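Local coordinates for inositol dehydrogenase (Lactobacillus casei, PDB 4MKX), which probably oxidises scyllo-inositol with NAD as the hydride acceptor, as a sugar alcohol dehydrogenase of the Gfo/Idh/MocA family, at residues K44-T49 against G64-F69; G138-F143 against Q305-E310; I162-S167 against K244-L249. All coordinates share one frame; numbering follows the deposited sequence.

Interaction 1. Residues K44-T49 against G64-F69; sequences KLQAAT and GVEEVF
Gln46 O is gripped by two backbone N-H groups of the segment 64-69. Glu67 N makes the sound bond, 3.1 Å from Gln46 O and nearly straight at 171°, whereas Glu66 N reaches Gln46 O only weakly. A methyl of Val65 closes in as well, its CG1 3.4 Å from Gln46 O, while CG2 of the same valine packs against CD2 and CG of Leu45. The side chain of Gln46 starts away from the neighbouring strand and bends back at chi2 (75°), after which NE2 bonds Glu67 OE2 at 2.8 Å. That carboxylate oxygen is met on its anti side, with the donor 27° out of the carboxylate plane, and the amide and carboxylate planes are strongly turned against each other. Glu67 OE2 also accepts from the backbone N of Asp80, which helps fix the carboxylate. Farther out, Lys44 NZ forms a weak salt bridge of 3.3 Å to Glu66 OE2, the two side chains crossing at about a right angle. Beyond the turn the strands run parallel, bonded from Ala48 N to Glu67 O and from Phe69 N to Ala48 O (2.9 Å). Ala47 CB meets the edge of the Phe69 ring at CE1, 4.0 Å away, and Met75 of helix 72-78 touches both residues. These strands and helix 53-63 form a beta-alpha-beta unit of the Rossmann fold. With two donors on one carboxylate oxygen, the negative charge of Glu67 is probably well stabilised where its strand begins.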
# COMPACT_ATOMS: atom_id res chain seq x y z
N LYS A 44 -15.23 -1.90 -38.92
CA LYS A 44 -16.67 -2.03 -38.92
C LYS A 44 -17.01 -3.47 -38.62
O LYS A 44 -16.42 -4.38 -39.21
CB LYS A 44 -17.19 -1.65 -40.31
CG LYS A 44 -18.67 -1.85 -40.50
CD LYS A 44 -19.07 -1.40 -41.90
CE LYS A 44 -20.53 -1.71 -42.20
NZ LYS A 44 -21.44 -1.14 -41.16
N LEU A 45 -17.95 -3.71 -37.71
CA LEU A 45 -18.44 -5.07 -37.51
C LEU A 45 -19.53 -5.32 -38.55
O LEU A 45 -20.65 -4.82 -38.43
CB LEU A 45 -18.99 -5.27 -36.09
CG LEU A 45 -19.25 -6.73 -35.73
CD1 LEU A 45 -17.96 -7.51 -35.69
CD2 LEU A 45 -19.99 -6.84 -34.42
N GLN A 46 -19.17 -6.10 -39.56
CA GLN A 46 -20.00 -6.28 -40.75
C GLN A 46 -20.87 -7.52 -40.66
O GLN A 46 -22.03 -7.52 -41.07
CB GLN A 46 -19.09 -6.38 -41.97
CG GLN A 46 -19.82 -6.79 -43.25
CD GLN A 46 -20.66 -5.67 -43.83
OE1 GLN A 46 -20.59 -4.52 -43.39
NE2 GLN A 46 -21.45 -6.00 -44.85
N ALA A 47 -20.31 -8.59 -40.10
CA ALA A 47 -21.00 -9.88 -40.10
C ALA A 47 -20.80 -10.61 -38.78
O ALA A 47 -19.80 -10.40 -38.09
CB ALA A 47 -20.51 -10.73 -41.25
N ALA A 48 -21.76 -11.47 -38.44
CA ALA A 48 -21.67 -12.31 -37.25
C ALA A 48 -22.17 -13.71 -37.59
O ALA A 48 -23.11 -13.86 -38.39
CB ALA A 48 -22.47 -11.73 -36.10
N THR A 49 -21.53 -14.73 -37.01
CA THR A 49 -21.97 -16.12 -37.15
C THR A 49 -22.30 -16.68 -35.78
O THR A 49 -21.51 -16.54 -34.85
CB THR A 49 -20.88 -17.01 -37.76
OG1 THR A 49 -20.63 -16.60 -39.11
CG2 THR A 49 -21.30 -18.48 -37.75
N GLY A 64 -26.17 -3.30 -34.92
CA GLY A 64 -26.47 -3.01 -36.31
C GLY A 64 -25.62 -3.77 -37.31
O GLY A 64 -25.25 -3.24 -38.36
N VAL A 65 -25.27 -5.01 -36.97
CA VAL A 65 -24.57 -5.88 -37.90
C VAL A 65 -25.47 -6.15 -39.10
O VAL A 65 -26.65 -6.47 -38.93
CB VAL A 65 -24.18 -7.21 -37.21
CG1 VAL A 65 -23.81 -8.26 -38.24
CG2 VAL A 65 -23.03 -6.98 -36.25
N GLU A 66 -24.92 -6.02 -40.30
CA GLU A 66 -25.70 -6.17 -41.53
C GLU A 66 -25.95 -7.61 -41.97
O GLU A 66 -27.07 -7.96 -42.35
CB GLU A 66 -25.05 -5.37 -42.65
CG GLU A 66 -25.19 -3.87 -42.46
CD GLU A 66 -24.37 -3.07 -43.44
OE1 GLU A 66 -24.08 -3.59 -44.54
OE2 GLU A 66 -24.00 -1.92 -43.10
N GLU A 67 -24.91 -8.45 -41.93
CA GLU A 67 -25.03 -9.82 -42.42
C GLU A 67 -24.92 -10.83 -41.29
O GLU A 67 -23.91 -10.86 -40.58
CB GLU A 67 -23.93 -10.10 -43.45
CG GLU A 67 -23.85 -9.10 -44.59
CD GLU A 67 -22.72 -9.41 -45.54
OE1 GLU A 67 -22.86 -10.33 -46.37
OE2 GLU A 67 -21.67 -8.72 -45.47
N VAL A 68 -25.94 -11.65 -41.09
CA VAL A 68 -25.85 -12.72 -40.10
C VAL A 68 -25.82 -14.10 -40.77
O VAL A 68 -26.39 -14.29 -41.85
CB VAL A 68 -26.99 -12.65 -39.05
CG1 VAL A 68 -26.80 -11.45 -38.13
CG2 VAL A 68 -28.34 -12.58 -39.74
N PHE A 69 -25.13 -15.04 -40.13
CA PHE A 69 -24.96 -16.38 -40.68
C PHE A 69 -25.12 -17.43 -39.59
O PHE A 69 -24.84 -17.17 -38.41
CB PHE A 69 -23.58 -16.52 -41.33
CG PHE A 69 -23.36 -15.59 -42.49
CD1 PHE A 69 -22.88 -14.29 -42.28
CD2 PHE A 69 -23.64 -15.99 -43.78
CE1 PHE A 69 -22.68 -13.43 -43.34
CE2 PHE A 69 -23.45 -15.14 -44.86
CZ PHE A 69 -22.97 -13.85 -44.64

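Interaction 2. Residues G138-F143 against Q305-E310; sequences GFMRRF and QAFLSE
The connection between the last strand of the Rossmann sheet and helix 145-155 contains a short 3-10 turn, Met140 to Phe143, seated against helix 304-319. Phe143 lays one ring face on the helix: Glu310 CA stands over the ring centre, 3.9 Å from the centroid and 9° off the normal, a CH-pi contact. Glu310 CB lies over the same ring, 3.5 Å from Phe143 CD1. From there the extended side chain leads away from the ring to Met140, where Glu310 OE1 is 3.4 Å from Met140 CB. Met140 CG takes the position between backbone N and carbonyl carbon (chi1 77°), and it packs on Phe307 CE1 at 3.7 Å. The sulfur follows alongside the ring as an oblique Met-aromatic contact, with Met140 SD 5.1 Å from the Phe307 centroid. Gln305 NE2 donates to Phe143 O (2.9 Å) and to Ser309 OG (3.0 Å), both acceptors lying close to its amide plane, while Gln305 OE1 accepts from the backbone N of Asp145. An alanine at Gln305 would probably leave Phe143 O without this donor and Asp145 N without its acceptor, freeing the start of helix 145-155 to shift. The arrangement is consistent with the two-domain build of this family, in which a helix late in the chain returns to pack on the segment leaving the Rossmann sheet.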
# COMPACT_ATOMS: atom_id res chain seq x y z
N GLY A 138 -5.09 -14.19 -29.30
CA GLY A 138 -5.55 -13.27 -28.26
C GLY A 138 -4.85 -13.33 -26.91
O GLY A 138 -5.52 -13.40 -25.87
N PHE A 139 -3.53 -13.28 -26.89
CA PHE A 139 -2.80 -13.18 -25.62
C PHE A 139 -2.80 -11.72 -25.16
O PHE A 139 -1.82 -10.98 -25.35
CB PHE A 139 -1.38 -13.73 -25.78
CG PHE A 139 -1.33 -15.22 -25.94
CD1 PHE A 139 -1.98 -16.04 -25.04
CD2 PHE A 139 -0.66 -15.80 -27.01
CE1 PHE A 139 -1.95 -17.43 -25.18
CE2 PHE A 139 -0.63 -17.19 -27.16
CZ PHE A 139 -1.28 -18.00 -26.24
N MET A 140 -3.91 -11.29 -24.56
CA MET A 140 -4.12 -9.86 -24.33
C MET A 140 -3.21 -9.25 -23.27
O MET A 140 -3.02 -8.04 -23.25
CB MET A 140 -5.59 -9.55 -24.02
CG MET A 140 -6.06 -9.88 -22.60
SD MET A 140 -6.12 -11.65 -22.27
CE MET A 140 -6.83 -11.67 -20.64
N ARG A 141 -2.61 -10.07 -22.41
CA ARG A 141 -1.74 -9.50 -21.38
C ARG A 141 -0.54 -8.81 -22.00
O ARG A 141 0.01 -7.87 -21.44
CB ARG A 141 -1.30 -10.57 -20.39
CG ARG A 141 -2.47 -11.16 -19.61
CD ARG A 141 -1.95 -11.97 -18.46
NE ARG A 141 -3.00 -12.80 -17.91
CZ ARG A 141 -2.79 -13.72 -16.97
NH1 ARG A 141 -1.57 -13.90 -16.48
NH2 ARG A 141 -3.81 -14.46 -16.53
N ARG A 142 -0.15 -9.23 -23.20
CA ARG A 142 0.93 -8.55 -23.90
C ARG A 142 0.57 -7.11 -24.26
O ARG A 142 1.46 -6.32 -24.57
CB ARG A 142 1.33 -9.30 -25.17
CG ARG A 142 1.86 -10.70 -24.89
CD ARG A 142 2.57 -11.19 -26.12
NE ARG A 142 2.93 -12.59 -26.04
CZ ARG A 142 3.85 -13.14 -26.83
NH1 ARG A 142 4.47 -12.38 -27.72
NH2 ARG A 142 4.15 -14.42 -26.71
N PHE A 143 -0.72 -6.77 -24.22
CA PHE A 143 -1.15 -5.40 -24.53
C PHE A 143 -1.58 -4.60 -23.31
O PHE A 143 -1.95 -3.44 -23.43
CB PHE A 143 -2.27 -5.43 -25.56
CG PHE A 143 -1.83 -5.94 -26.89
CD1 PHE A 143 -1.84 -7.29 -27.16
CD2 PHE A 143 -1.36 -5.06 -27.85
CE1 PHE A 143 -1.41 -7.77 -28.38
CE2 PHE A 143 -0.93 -5.53 -29.07
CZ PHE A 143 -0.95 -6.88 -29.33
N GLN A 305 -8.83 -2.49 -20.99
CA GLN A 305 -7.86 -1.75 -21.80
C GLN A 305 -7.08 -2.67 -22.73
O GLN A 305 -6.87 -2.34 -23.90
CB GLN A 305 -6.90 -0.97 -20.89
CG GLN A 305 -5.72 -0.32 -21.64
CD GLN A 305 -4.47 -1.18 -21.61
OE1 GLN A 305 -4.01 -1.60 -20.54
NE2 GLN A 305 -3.91 -1.46 -22.78
N ALA A 306 -6.67 -3.82 -22.21
CA ALA A 306 -5.88 -4.76 -23.00
C ALA A 306 -6.66 -5.32 -24.19
O ALA A 306 -6.11 -5.52 -25.26
CB ALA A 306 -5.39 -5.91 -22.13
N PHE A 307 -7.95 -5.58 -23.99
CA PHE A 307 -8.78 -6.05 -25.09
C PHE A 307 -8.86 -5.01 -26.21
O PHE A 307 -8.68 -5.34 -27.38
CB PHE A 307 -10.19 -6.42 -24.62
CG PHE A 307 -10.25 -7.67 -23.80
CD1 PHE A 307 -9.62 -8.84 -24.25
CD2 PHE A 307 -10.91 -7.69 -22.58
CE1 PHE A 307 -9.67 -10.00 -23.49
CE2 PHE A 307 -10.96 -8.85 -21.82
CZ PHE A 307 -10.33 -10.01 -22.27
N LEU A 308 -9.14 -3.76 -25.85
CA LEU A 308 -9.21 -2.68 -26.83
C LEU A 308 -7.89 -2.52 -27.56
O LEU A 308 -7.87 -2.38 -28.78
CB LEU A 308 -9.62 -1.36 -26.15
CG LEU A 308 -11.10 -1.23 -25.83
CD1 LEU A 308 -11.34 -0.17 -24.75
CD2 LEU A 308 -11.87 -0.88 -27.11
N SER A 309 -6.78 -2.55 -26.82
CA SER A 309 -5.48 -2.39 -27.44
C SER A 309 -5.13 -3.52 -28.41
O SER A 309 -4.61 -3.26 -29.48
CB SER A 309 -4.37 -2.24 -26.39
OG SER A 309 -4.51 -0.99 -25.73
N GLU A 310 -5.41 -4.78 -28.05
CA GLU A 310 -5.10 -5.87 -28.97
C GLU A 310 -5.99 -5.84 -30.22
O GLU A 310 -5.55 -6.21 -31.29
CB GLU A 310 -5.16 -7.26 -28.31
CG GLU A 310 -6.57 -7.81 -28.10
CD GLU A 310 -6.59 -9.18 -27.45
OE1 GLU A 310 -5.54 -9.87 -27.42
OE2 GLU A 310 -7.67 -9.57 -26.95

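Interaction 3. Residues I162-S167 against K244-L249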
# COMPACT_ATOMS: atom_id res chain seq x y z
N ILE A 162 16.44 -12.83 -15.40
CA ILE A 162 15.32 -13.34 -14.63
C ILE A 162 15.65 -14.69 -14.03
O ILE A 162 16.10 -15.59 -14.71
CB ILE A 162 14.08 -13.44 -15.52
CG1 ILE A 162 13.67 -12.04 -15.96
CG2 ILE A 162 12.97 -14.19 -14.79
CD1 ILE A 162 12.55 -12.02 -17.00
N THR A 163 15.44 -14.84 -12.72
CA THR A 163 15.72 -16.12 -12.07
C THR A 163 14.44 -16.89 -11.75
O THR A 163 14.42 -18.10 -11.75
CB THR A 163 16.49 -15.91 -10.77
OG1 THR A 163 15.60 -15.30 -9.83
CG2 THR A 163 17.68 -15.01 -10.98
N LEU A 164 13.35 -16.17 -11.47
CA LEU A 164 12.12 -16.84 -11.11
C LEU A 164 10.92 -16.00 -11.52
O LEU A 164 10.92 -14.78 -11.36
CB LEU A 164 12.07 -17.09 -9.59
CG LEU A 164 10.88 -17.89 -9.04
CD1 LEU A 164 11.34 -18.66 -7.82
CD2 LEU A 164 9.72 -16.99 -8.65
N ILE A 165 9.90 -16.66 -12.06
CA ILE A 165 8.64 -15.97 -12.30
C ILE A 165 7.53 -16.73 -11.58
O ILE A 165 7.44 -17.94 -11.67
CB ILE A 165 8.33 -15.88 -13.80
CG1 ILE A 165 9.34 -14.97 -14.47
CG2 ILE A 165 6.94 -15.28 -14.00
CD1 ILE A 165 9.07 -14.76 -15.96
N ARG A 166 6.71 -16.00 -10.84
CA ARG A 166 5.55 -16.59 -10.17
C ARG A 166 4.33 -15.92 -10.78
O ARG A 166 4.26 -14.70 -10.84
CB ARG A 166 5.58 -16.32 -8.67
CG ARG A 166 4.30 -16.77 -7.97
CD ARG A 166 4.32 -16.53 -6.43
NE ARG A 166 4.50 -15.12 -6.06
CZ ARG A 166 3.51 -14.24 -5.97
NH1 ARG A 166 2.27 -14.62 -6.23
NH2 ARG A 166 3.76 -12.98 -5.64
N SER A 167 3.39 -16.70 -11.27
CA SER A 167 2.17 -16.11 -11.82
C SER A 167 0.93 -16.82 -11.29
O SER A 167 0.87 -18.05 -11.23
CB SER A 167 2.22 -16.12 -13.35
OG SER A 167 1.42 -15.07 -13.88
N LYS A 244 17.46 -23.52 -16.67
CA LYS A 244 17.30 -23.76 -15.23
C LYS A 244 16.59 -22.60 -14.53
O LYS A 244 16.65 -22.48 -13.31
CB LYS A 244 18.64 -24.07 -14.55
CG LYS A 244 19.39 -25.24 -15.18
CD LYS A 244 18.71 -26.56 -14.89
CE LYS A 244 19.59 -27.74 -15.28
NZ LYS A 244 19.41 -28.11 -16.71
N THR A 245 15.90 -21.76 -15.32
CA THR A 245 15.05 -20.70 -14.77
C THR A 245 13.88 -21.35 -14.09
O THR A 245 13.39 -22.39 -14.53
CB THR A 245 14.48 -19.78 -15.89
OG1 THR A 245 15.55 -19.07 -16.50
CG2 THR A 245 13.47 -18.77 -15.33
N MET A 246 13.38 -20.72 -13.03
CA MET A 246 12.32 -21.33 -12.28
C MET A 246 11.03 -20.59 -12.52
O MET A 246 11.03 -19.38 -12.69
CB MET A 246 12.68 -21.32 -10.80
CG MET A 246 13.96 -22.06 -10.53
SD MET A 246 14.51 -21.91 -8.83
CE MET A 246 15.15 -20.26 -8.81
N ALA A 247 9.92 -21.32 -12.52
CA ALA A 247 8.62 -20.67 -12.58
C ALA A 247 7.64 -21.39 -11.68
O ALA A 247 7.70 -22.59 -11.50
CB ALA A 247 8.08 -20.62 -14.01
N ILE A 248 6.74 -20.60 -11.09
CA ILE A 248 5.73 -21.12 -10.19
C ILE A 248 4.38 -20.65 -10.71
O ILE A 248 4.23 -19.47 -11.03
CB ILE A 248 5.92 -20.55 -8.78
CG1 ILE A 248 7.25 -21.04 -8.20
CG2 ILE A 248 4.77 -20.95 -7.87
CD1 ILE A 248 7.60 -20.41 -6.90
N LEU A 249 3.43 -21.57 -10.83
CA LEU A 249 2.08 -21.18 -11.24
C LEU A 249 1.07 -21.55 -10.17
O LEU A 249 1.20 -22.58 -9.53
CB LEU A 249 1.67 -21.90 -12.52
CG LEU A 249 2.45 -21.61 -13.79
CD1 LEU A 249 1.80 -22.36 -14.95
CD2 LEU A 249 2.47 -20.12 -14.05
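Arg166 and Ile248 sit as parallel-bridge partners on one face of the sheet, their side chains crossing obliquely with Arg166 CG 4.2 Å from Ile248 CB. That CG is anti to the backbone N (chi1 173°), which sets it beside Ile248 CB; farther out the chain bends at chi3, and the guanidinium, which lies away from Ile248, forms salt bridges with Glu262 and Glu264. Leu164 and Met246 share that face, and Leu164 CD1 lies 4.2 Å from both Met246 CB and Ile248 CD1. Here a second subunit packs on the sheet, its Ile248 and Arg166 against their own counterparts and its Ile217 against Met246. The strands are the parallel pair within the otherwise antiparallel sheet of the C-terminal domain; their short axes are 11° apart, and a classic beta bulge at Thr163 and Leu164 faces Ile266. Ile165, Ala247, Ser167 and Leu249 point to the other face, where helix 197-207 covers Ile165 and Leu249. Leu249 CD2 approaches Ser167 CB at 4.1 Å, while Ser167 OG bonds Asp199. Ile248 is bonded to the neighbouring strand through both its backbone N and its backbone O: Ile248 N donates to Ile165 O at 2.8 Å, and Ile248 O accepts from Ser167 N at 2.9 Å.

Overall arrangement
From the N terminus, interaction 1 comes first, closing a short loop of 14 residues, mostly helix 53-63, at the 67-69 edge of the Rossmann sheet. Interaction 2 opens later, just after the opposite edge strand 135-137, and closes only at helix 304-319, 161 residues on. Interaction 3 nests inside that long loop, joining strands 162-172 and 246-252 of the C-terminal domain. Interactions 1 and 3 lie on opposite sides of the chain's centre, their own centres about 43 Å apart. Interaction 2 is about 23 Å from each, centre to centre, and touches only interaction 3, where Arg141 NH1 packs by Ser167 OG and both side chains bond Asp199.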